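Local coordinates for peptide methionine sulfoxide reductase MsrA (Treponema denticola ATCC 35405, PDB 5FA9), which probably repairs oxidised proteins by reducing methionine sulfoxide back to methionine, with an MsrA and an MsrB module fused in one chain, at residues B[67-75]-B[153-163]; B[216-224]-B[235-244]. The protein carries 2 engineered substitutions. All blocks are in the same frame, centred on the assembly; numbering follows the deposited sequence.

Contact 1 (B[67-75]-B[153-163]); sequences ELLAHYFRI and IDLTLALKPLY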
loop_
_atom_site.group_PDB
_atom_site.type_symbol
_atom_site.label_atom_id
_atom_site.label_comp_id
_atom_site.label_asym_id
_atom_site.label_seq_id
_atom_site.Cartn_x
_atom_site.Cartn_y
_atom_site.Cartn_z
ATOM N N GLU B 67 -4.695 -16.225 -1.996
ATOM C CA GLU B 67 -5.238 -16.299 -3.347
ATOM C C GLU B 67 -4.194 -15.888 -4.381
ATOM O O GLU B 67 -4.087 -16.503 -5.441
ATOM C CB GLU B 67 -6.487 -15.425 -3.484
ATOM C CG GLU B 67 -7.068 -15.418 -4.894
ATOM C CD GLU B 67 -8.383 -14.671 -4.992
ATOM O OE1 GLU B 67 -8.862 -14.459 -6.127
ATOM O OE2 GLU B 67 -8.942 -14.299 -3.939
ATOM N N LEU B 68 -3.427 -14.846 -4.068
ATOM C CA LEU B 68 -2.384 -14.365 -4.970
ATOM C C LEU B 68 -1.329 -15.434 -5.232
ATOM O O LEU B 68 -0.868 -15.601 -6.361
ATOM C CB LEU B 68 -1.722 -13.109 -4.404
ATOM C CG LEU B 68 -2.535 -11.817 -4.474
ATOM C CD1 LEU B 68 -1.709 -10.652 -3.961
ATOM C CD2 LEU B 68 -3.006 -11.554 -5.896
ATOM N N LEU B 69 -0.948 -16.157 -4.184
ATOM C CA LEU B 69 0.022 -17.234 -4.323
ATOM C C LEU B 69 -0.611 -18.423 -5.038
ATOM O O LEU B 69 0.074 -19.183 -5.722
ATOM C CB LEU B 69 0.566 -17.652 -2.957
ATOM C CG LEU B 69 1.442 -16.607 -2.261
ATOM C CD1 LEU B 69 1.965 -17.133 -0.934
ATOM C CD2 LEU B 69 2.590 -16.184 -3.166
ATOM N N ALA B 70 -1.920 -18.578 -4.872
ATOM C CA ALA B 70 -2.660 -19.619 -5.575
ATOM C C ALA B 70 -2.659 -19.340 -7.075
ATOM O O ALA B 70 -2.445 -20.245 -7.882
ATOM C CB ALA B 70 -4.083 -19.719 -5.047
ATOM N N HIS B 71 -2.904 -18.085 -7.441
ATOM C CA HIS B 71 -2.828 -17.660 -8.835
ATOM C C HIS B 71 -1.422 -17.860 -9.383
ATOM O O HIS B 71 -1.243 -18.296 -10.521
ATOM C CB HIS B 71 -3.236 -16.191 -8.987
ATOM C CG HIS B 71 -4.711 -15.956 -8.890
ATOM N ND1 HIS B 71 -5.594 -16.346 -9.874
ATOM C CD2 HIS B 71 -5.457 -15.357 -7.932
ATOM C CE1 HIS B 71 -6.821 -16.005 -9.523
ATOM N NE2 HIS B 71 -6.766 -15.404 -8.348
ATOM N N TYR B 72 -0.430 -17.527 -8.565
ATOM C CA TYR B 72 0.970 -17.621 -8.961
ATOM C C TYR B 72 1.364 -19.050 -9.323
ATOM O O TYR B 72 1.951 -19.289 -10.380
ATOM C CB TYR B 72 1.871 -17.091 -7.843
ATOM C CG TYR B 72 3.346 -17.322 -8.080
ATOM C CD1 TYR B 72 4.030 -16.619 -9.062
ATOM C CD2 TYR B 72 4.057 -18.233 -7.309
ATOM C CE1 TYR B 72 5.378 -16.825 -9.281
ATOM C CE2 TYR B 72 5.407 -18.443 -7.518
ATOM C CZ TYR B 72 6.062 -17.737 -8.506
ATOM O OH TYR B 72 7.405 -17.945 -8.719
ATOM N N PHE B 73 1.035 -19.996 -8.450
ATOM C CA PHE B 73 1.357 -21.400 -8.686
ATOM C C PHE B 73 0.534 -21.979 -9.834
ATOM O O PHE B 73 0.913 -22.985 -10.434
ATOM C CB PHE B 73 1.138 -22.222 -7.414
ATOM C CG PHE B 73 2.317 -22.223 -6.483
ATOM C CD1 PHE B 73 2.441 -21.259 -5.495
ATOM C CD2 PHE B 73 3.306 -23.188 -6.597
ATOM C CE1 PHE B 73 3.526 -21.258 -4.638
ATOM C CE2 PHE B 73 4.393 -23.193 -5.743
ATOM C CZ PHE B 73 4.504 -22.227 -4.762
ATOM N N ARG B 74 -0.590 -21.339 -10.135
ATOM C CA ARG B 74 -1.463 -21.787 -11.213
ATOM C C ARG B 74 -0.833 -21.548 -12.584
ATOM O O ARG B 74 -1.030 -22.331 -13.514
ATOM C CB ARG B 74 -2.816 -21.077 -11.128
ATOM C CG ARG B 74 -3.725 -21.308 -12.323
ATOM C CD ARG B 74 -4.827 -20.266 -12.379
ATOM N NE ARG B 74 -5.917 -20.660 -13.266
ATOM C CZ ARG B 74 -7.022 -19.945 -13.451
ATOM N NH1 ARG B 74 -7.184 -18.795 -12.809
ATOM N NH2 ARG B 74 -7.965 -20.377 -14.276
ATOM N N ILE B 75 -0.059 -20.474 -12.700
ATOM C CA ILE B 75 0.481 -20.063 -13.992
ATOM C C ILE B 75 1.956 -20.415 -14.177
ATOM O O ILE B 75 2.572 -20.011 -15.161
ATOM C CB ILE B 75 0.311 -18.546 -14.207
ATOM C CG1 ILE B 75 1.124 -17.765 -13.172
ATOM C CG2 ILE B 75 -1.158 -18.158 -14.138
ATOM C CD1 ILE B 75 1.082 -16.265 -13.371
ATOM N N ILE B 153 1.706 -17.499 -20.763
ATOM C CA ILE B 153 0.516 -17.660 -19.936
ATOM C C ILE B 153 -0.755 -17.468 -20.759
ATOM O O ILE B 153 -0.802 -16.629 -21.656
ATOM C CB ILE B 153 0.512 -16.657 -18.758
ATOM C CG1 ILE B 153 1.867 -16.652 -18.045
ATOM C CG2 ILE B 153 -0.609 -16.970 -17.775
ATOM C CD1 ILE B 153 2.345 -18.022 -17.625
ATOM N N ASP B 154 -1.783 -18.255 -20.458
ATOM C CA ASP B 154 -3.096 -18.039 -21.048
ATOM C C ASP B 154 -3.843 -16.999 -20.221
ATOM O O ASP B 154 -4.387 -17.312 -19.163
ATOM C CB ASP B 154 -3.883 -19.350 -21.122
ATOM C CG ASP B 154 -5.287 -19.159 -21.662
ATOM O OD1 ASP B 154 -5.506 -18.204 -22.437
ATOM O OD2 ASP B 154 -6.174 -19.966 -21.312
ATOM N N LEU B 155 -3.859 -15.761 -20.706
ATOM C CA LEU B 155 -4.417 -14.641 -19.950
ATOM C C LEU B 155 -5.914 -14.780 -19.688
ATOM O O LEU B 155 -6.452 -14.133 -18.789
ATOM C CB LEU B 155 -4.146 -13.323 -20.680
ATOM C CG LEU B 155 -2.678 -12.922 -20.837
ATOM C CD1 LEU B 155 -2.571 -11.526 -21.432
ATOM C CD2 LEU B 155 -1.949 -13.000 -19.504
ATOM N N THR B 156 -6.585 -15.620 -20.469
ATOM C CA THR B 156 -8.018 -15.832 -20.299
ATOM C C THR B 156 -8.316 -16.609 -19.019
ATOM O O THR B 156 -9.455 -16.634 -18.553
ATOM C CB THR B 156 -8.628 -16.581 -21.498
ATOM O OG1 THR B 156 -8.042 -17.885 -21.603
ATOM C CG2 THR B 156 -8.384 -15.813 -22.788
ATOM N N LEU B 157 -7.287 -17.240 -18.457
ATOM C CA LEU B 157 -7.425 -17.988 -17.211
ATOM C C LEU B 157 -7.797 -17.077 -16.046
ATOM O O LEU B 157 -8.493 -17.496 -15.121
ATOM C CB LEU B 157 -6.133 -18.741 -16.887
ATOM C CG LEU B 157 -5.794 -19.943 -17.769
ATOM C CD1 LEU B 157 -4.549 -20.646 -17.252
ATOM C CD2 LEU B 157 -6.967 -20.907 -17.835
ATOM N N ALA B 158 -7.324 -15.835 -16.092
ATOM C CA ALA B 158 -7.628 -14.851 -15.057
ATOM C C ALA B 158 -9.127 -14.575 -14.962
ATOM O O ALA B 158 -9.620 -14.125 -13.928
ATOM C CB ALA B 158 -6.869 -13.559 -15.319
ATOM N N LEU B 159 -9.844 -14.848 -16.047
ATOM C CA LEU B 159 -11.291 -14.668 -16.080
ATOM C C LEU B 159 -11.993 -16.017 -15.970
ATOM O O LEU B 159 -13.207 -16.118 -16.151
ATOM C CB LEU B 159 -11.714 -13.948 -17.360
ATOM C CG LEU B 159 -11.039 -12.599 -17.612
ATOM C CD1 LEU B 159 -11.382 -12.073 -18.996
ATOM C CD2 LEU B 159 -11.434 -11.596 -16.537
ATOM N N LYS B 160 -11.212 -17.050 -15.672
ATOM C CA LYS B 160 -11.733 -18.402 -15.501
ATOM C C LYS B 160 -11.520 -18.855 -14.057
ATOM O O LYS B 160 -10.668 -18.303 -13.361
ATOM C CB LYS B 160 -11.054 -19.357 -16.488
ATOM C CG LYS B 160 -11.426 -19.099 -17.940
ATOM C CD LYS B 160 -10.633 -19.981 -18.889
ATOM C CE LYS B 160 -11.043 -19.736 -20.332
ATOM N NZ LYS B 160 -10.277 -20.588 -21.285
ATOM N N PRO B 161 -12.300 -19.852 -13.598
ATOM C CA PRO B 161 -12.208 -20.309 -12.205
ATOM C C PRO B 161 -10.798 -20.714 -11.776
ATOM O O PRO B 161 -10.104 -21.428 -12.500
ATOM C CB PRO B 161 -13.144 -21.519 -12.177
ATOM C CG PRO B 161 -14.154 -21.218 -13.220
ATOM C CD PRO B 161 -13.403 -20.518 -14.316
ATOM N N LEU B 162 -10.389 -20.244 -10.602
ATOM C CA LEU B 162 -9.085 -20.575 -10.042
ATOM C C LEU B 162 -9.041 -22.032 -9.593
ATOM O O LEU B 162 -8.007 -22.693 -9.692
ATOM C CB LEU B 162 -8.759 -19.649 -8.868
ATOM C CG LEU B 162 -7.428 -19.861 -8.141
ATOM C CD1 LEU B 162 -6.264 -19.800 -9.113
ATOM C CD2 LEU B 162 -7.254 -18.835 -7.033
ATOM N N TYR B 163 -10.175 -22.526 -9.107
ATOM C CA TYR B 163 -10.268 -23.892 -8.607
ATOM C C TYR B 163 -11.289 -24.706 -9.392
ATOM O O TYR B 163 -12.085 -24.154 -10.151
ATOM C CB TYR B 163 -10.632 -23.896 -7.121
ATOM C CG TYR B 163 -9.651 -23.148 -6.250
ATOM C CD1 TYR B 163 -8.409 -23.690 -5.948
ATOM C CD2 TYR B 163 -9.967 -21.900 -5.726
ATOM C CE1 TYR B 163 -7.508 -23.011 -5.152
ATOM C CE2 TYR B 163 -9.072 -21.213 -4.929
ATOM C CZ TYR B 163 -7.844 -21.775 -4.644
ATOM O OH TYR B 163 -6.947 -21.097 -3.850
HETATM O O HOH W 1 -8.862 -17.046 -12.384
#
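The carbonyl oxygen of Leu157 draws two groups: Lys160 N donates a backbone hydrogen bond to Leu157 O at 2.8 Å, and Arg74 brings NH1 and NH2 each to 3.0 Å from the same atom. An arginine suits the place because its extended chain (CG anti to the backbone N, chi1 171°) carries a flat cation from helix 65-74 to the end of the 3-10 segment 155-159, where the carbonyl dipoles probably favour positive charge. Leu157 CB lies over one face of the guanidinium and Leu162 CA over the other. Branched Leu162 serves two neighbours. Its CD1 rests on Arg74 CD at 3.6 Å, while CD2 makes a CH-pi contact over the His71 ring, 3.8 Å from the centroid. That ring is held at both nitrogens: His71 NE2 donates in plane to the anti lone pair of Glu67 OE1 (3.2 Å, 160°), which also bonds to Thr241 OG1, and ND1 is hydrogen-bonded to Tyr18 OH. Small Ala70 admits Tyr163 OH to 3.4 Å from its CB; this hydroxyl is hydrogen-bonded to Tyr310 OH. Ile75 and Ile153 meet through their CG2 methyls. His71 and Ile75 also pack on helix 12-19, Ala70 on helix 104-115, and Leu69 and Tyr72 on strand 95-98.

Contact 2 (B[216-224]-B[235-244]); sequences GKPLFSSLN and FTKAITTQAL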
loop_
_atom_site.group_PDB
_atom_site.type_symbol
_atom_site.label_atom_id
_atom_site.label_comp_id
_atom_site.label_asym_id
_atom_site.label_seq_id
_atom_site.Cartn_x
_atom_site.Cartn_y
_atom_site.Cartn_z
ATOM N N GLY B 216 -22.338 -25.742 -3.046
ATOM C CA GLY B 216 -21.208 -26.359 -2.377
ATOM C C GLY B 216 -19.900 -25.613 -2.572
ATOM O O GLY B 216 -18.849 -26.066 -2.122
ATOM N N LYS B 217 -19.959 -24.478 -3.262
ATOM C CA LYS B 217 -18.774 -23.656 -3.490
ATOM C C LYS B 217 -18.449 -22.794 -2.271
ATOM O O LYS B 217 -19.334 -22.140 -1.719
ATOM C CB LYS B 217 -18.969 -22.773 -4.724
ATOM C CG LYS B 217 -17.786 -21.873 -5.045
ATOM C CD LYS B 217 -17.969 -21.183 -6.385
ATOM C CE LYS B 217 -16.988 -20.036 -6.556
ATOM N NZ LYS B 217 -17.195 -19.319 -7.846
ATOM N N PRO B 218 -17.175 -22.794 -1.844
ATOM C CA PRO B 218 -16.713 -21.989 -0.706
ATOM C C PRO B 218 -16.962 -20.496 -0.904
ATOM O O PRO B 218 -16.693 -19.966 -1.982
ATOM C CB PRO B 218 -15.211 -22.290 -0.653
ATOM C CG PRO B 218 -15.081 -23.634 -1.278
ATOM C CD PRO B 218 -16.104 -23.656 -2.374
ATOM N N LEU B 219 -17.469 -19.833 0.129
ATOM C CA LEU B 219 -17.790 -18.413 0.043
ATOM C C LEU B 219 -17.035 -17.586 1.079
ATOM O O LEU B 219 -16.576 -16.481 0.786
ATOM C CB LEU B 219 -19.295 -18.197 0.208
ATOM C CG LEU B 219 -20.200 -18.881 -0.817
ATOM C CD1 LEU B 219 -21.661 -18.675 -0.454
ATOM C CD2 LEU B 219 -19.911 -18.361 -2.215
ATOM N N PHE B 220 -16.909 -18.118 2.291
ATOM C CA PHE B 220 -16.248 -17.393 3.369
ATOM C C PHE B 220 -15.377 -18.301 4.231
ATOM O O PHE B 220 -15.603 -19.509 4.309
ATOM C CB PHE B 220 -17.285 -16.684 4.245
ATOM C CG PHE B 220 -18.105 -15.665 3.506
ATOM C CD1 PHE B 220 -17.631 -14.375 3.325
ATOM C CD2 PHE B 220 -19.349 -15.995 2.993
ATOM C CE1 PHE B 220 -18.382 -13.435 2.644
ATOM C CE2 PHE B 220 -20.104 -15.060 2.312
ATOM C CZ PHE B 220 -19.620 -13.779 2.137
ATOM N N SER B 221 -14.376 -17.705 4.871
ATOM C CA SER B 221 -13.497 -18.425 5.783
ATOM C C SER B 221 -13.746 -18.007 7.229
ATOM O O SER B 221 -14.107 -16.861 7.499
ATOM C CB SER B 221 -12.031 -18.190 5.415
ATOM O OG SER B 221 -11.165 -18.759 6.381
ATOM N N SER B 222 -13.551 -18.942 8.154
ATOM C CA SER B 222 -13.716 -18.664 9.578
ATOM C C SER B 222 -12.714 -17.620 10.060
ATOM O O SER B 222 -12.937 -16.951 11.069
ATOM C CB SER B 222 -13.565 -19.947 10.396
ATOM O OG SER B 222 -12.293 -20.537 10.188
ATOM N N LEU B 223 -11.609 -17.489 9.333
ATOM C CA LEU B 223 -10.559 -16.538 9.683
ATOM C C LEU B 223 -11.030 -15.097 9.520
ATOM O O LEU B 223 -10.519 -14.188 10.174
ATOM C CB LEU B 223 -9.318 -16.781 8.820
ATOM C CG LEU B 223 -8.067 -15.959 9.140
ATOM C CD1 LEU B 223 -7.571 -16.242 10.551
ATOM C CD2 LEU B 223 -6.973 -16.220 8.117
ATOM N N ASN B 224 -12.018 -14.896 8.655
ATOM C CA ASN B 224 -12.522 -13.560 8.366
ATOM C C ASN B 224 -13.827 -13.263 9.093
ATOM O O ASN B 224 -14.426 -12.204 8.907
ATOM C CB ASN B 224 -12.716 -13.393 6.860
ATOM C CG ASN B 224 -11.451 -13.677 6.077
ATOM O OD1 ASN B 224 -10.394 -13.113 6.358
ATOM N ND2 ASN B 224 -11.550 -14.563 5.092
ATOM N N PHE B 235 -18.624 -11.219 8.036
ATOM C CA PHE B 235 -17.276 -11.471 7.541
ATOM C C PHE B 235 -16.638 -10.183 7.027
ATOM O O PHE B 235 -17.336 -9.252 6.625
ATOM C CB PHE B 235 -17.298 -12.529 6.436
ATOM C CG PHE B 235 -17.904 -13.837 6.860
ATOM C CD1 PHE B 235 -19.265 -14.061 6.730
ATOM C CD2 PHE B 235 -17.112 -14.845 7.387
ATOM C CE1 PHE B 235 -19.825 -15.264 7.120
ATOM C CE2 PHE B 235 -17.666 -16.049 7.778
ATOM C CZ PHE B 235 -19.025 -16.259 7.644
ATOM N N THR B 236 -15.310 -10.135 7.048
ATOM C CA THR B 236 -14.581 -8.946 6.619
ATOM C C THR B 236 -14.260 -8.992 5.129
ATOM O O THR B 236 -13.967 -7.965 4.518
ATOM C CB THR B 236 -13.272 -8.774 7.409
ATOM O OG1 THR B 236 -12.389 -9.866 7.119
ATOM C CG2 THR B 236 -13.553 -8.738 8.903
ATOM N N LYS B 237 -14.320 -10.188 4.552
ATOM C CA LYS B 237 -14.045 -10.373 3.131
ATOM C C LYS B 237 -14.540 -11.730 2.649
ATOM O O LYS B 237 -14.908 -12.588 3.449
ATOM C CB LYS B 237 -12.547 -10.240 2.847
ATOM C CG LYS B 237 -11.723 -11.433 3.309
ATOM C CD LYS B 237 -10.237 -11.203 3.085
ATOM C CE LYS B 237 -9.915 -11.058 1.606
ATOM N NZ LYS B 237 -10.237 -12.293 0.840
ATOM N N ALA B 238 -14.544 -11.915 1.332
ATOM C CA ALA B 238 -14.863 -13.208 0.742
ATOM C C ALA B 238 -13.627 -14.099 0.768
ATOM O O ALA B 238 -12.505 -13.606 0.889
ATOM C CB ALA B 238 -15.372 -13.038 -0.677
ATOM N N ILE B 239 -13.829 -15.409 0.664
ATOM C CA ILE B 239 -12.712 -16.343 0.712
ATOM C C ILE B 239 -11.848 -16.203 -0.543
ATOM O O ILE B 239 -10.625 -16.344 -0.482
ATOM C CB ILE B 239 -13.200 -17.807 0.880
ATOM C CG1 ILE B 239 -12.022 -18.741 1.168
ATOM C CG2 ILE B 239 -13.993 -18.279 -0.336
ATOM C CD1 ILE B 239 -12.437 -20.141 1.564
ATOM N N THR B 240 -12.489 -15.908 -1.672
ATOM C CA THR B 240 -11.791 -15.627 -2.923
ATOM C C THR B 240 -12.468 -14.469 -3.650
ATOM O O THR B 240 -13.560 -14.045 -3.275
ATOM C CB THR B 240 -11.751 -16.853 -3.869
ATOM O OG1 THR B 240 -13.085 -17.207 -4.254
ATOM C CG2 THR B 240 -11.081 -18.047 -3.200
ATOM N N THR B 241 -11.818 -13.964 -4.693
ATOM C CA THR B 241 -12.386 -12.894 -5.504
ATOM C C THR B 241 -13.409 -13.440 -6.496
ATOM O O THR B 241 -14.090 -12.679 -7.183
ATOM C CB THR B 241 -11.297 -12.132 -6.280
ATOM O OG1 THR B 241 -10.598 -13.039 -7.143
ATOM C CG2 THR B 241 -10.307 -11.489 -5.321
ATOM N N GLN B 242 -13.512 -14.763 -6.560
ATOM C CA GLN B 242 -14.377 -15.428 -7.527
ATOM C C GLN B 242 -15.635 -15.995 -6.878
ATOM O O GLN B 242 -16.386 -16.740 -7.508
ATOM C CB GLN B 242 -13.608 -16.548 -8.229
ATOM C CG GLN B 242 -12.242 -16.129 -8.743
ATOM C CD GLN B 242 -11.559 -17.225 -9.535
ATOM O OE1 GLN B 242 -11.930 -18.395 -9.444
ATOM N NE2 GLN B 242 -10.552 -16.850 -10.316
ATOM N N ALA B 243 -15.861 -15.641 -5.618
ATOM C CA ALA B 243 -16.959 -16.214 -4.850
ATOM C C ALA B 243 -18.243 -15.396 -4.946
ATOM O O ALA B 243 -19.335 -15.954 -5.045
ATOM C CB ALA B 243 -16.550 -16.372 -3.393
ATOM N N LEU B 244 -18.112 -14.073 -4.916
ATOM C CA LEU B 244 -19.281 -13.206 -4.805
ATOM C C LEU B 244 -19.500 -12.290 -6.005
ATOM O O LEU B 244 -18.573 -11.987 -6.757
ATOM C CB LEU B 244 -19.178 -12.349 -3.542
ATOM C CG LEU B 244 -18.880 -13.080 -2.233
ATOM C CD1 LEU B 244 -18.893 -12.105 -1.069
ATOM C CD2 LEU B 244 -19.876 -14.201 -2.009
HETATM O O HOH W 2 -14.631 -19.756 -3.801
HETATM O O HOH W 3 -13.621 -15.075 3.872
#
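Phe220 and Phe235 both set CG beside the backbone N and anti to the carbonyl carbon (chi1 -61° and -57°), which lays their rings in an offset stack within the SelR domain, where Leu219 and Phe220 form a classic beta bulge opposite Tyr210. The planes differ by 17° and the centroids are 4.5 Å apart. Phe220 CB sits over the middle of the Phe235 ring, 3.6 Å from its centroid, so methylene and ring together cover the broad apolar face of a phenylalanine; Tyr210 meets the Phe235 ring edge-to-face. Lys237 O approaches the edge of the Phe220 ring, 3.3 Å from CD1, and Leu244 CD1 touches Phe220 CZ. Two backbone hydrogen bonds join the segments: Ile239 N to Leu219 O (3.0 Å), nearly straight but arriving above the carbonyl plane, and Thr236 N to Asn224 O (2.9 Å). Beta-branched Ile239 packs beside the bulge, its CG2 against the Leu219 carbonyl. Asn224 lays its amide against Lys237 CG, while the lysine chain bends back and NZ donates to its neighbour Ala238 O. At the other end Lys217, fully extended, has the length for NZ to donate a hydrogen bond to Gln242 O (2.7 Å), and the same ammonium forms a salt bridge with Glu165 OE2.

How the contacts relate
From the N terminus, after strands 2-8, 25-33 and 51-59 and helix 12-19, the chain reaches helix 65-74, and contact 1 closes a loop of 77 residues, containing strands and helices of the MsrA module, when 153-163 returns to that helix. Only afterwards, past helices 173-179 and 182-190 and strand 208-212, does contact 2 open, in the SelR part; it spans just ten residues, which hold strand 225-226 and the start of strand 234-235. The two closures are in series, with centres about 17 Å apart. They nevertheless meet: Glu67 OE1 lies 2.5 Å from Thr241 OG1, and Leu162 N 2.7 Å from Gln242 OE1, both probable hydrogen bonds. The turn 240-243 is thus one place where the MsrA and MsrB parts touch.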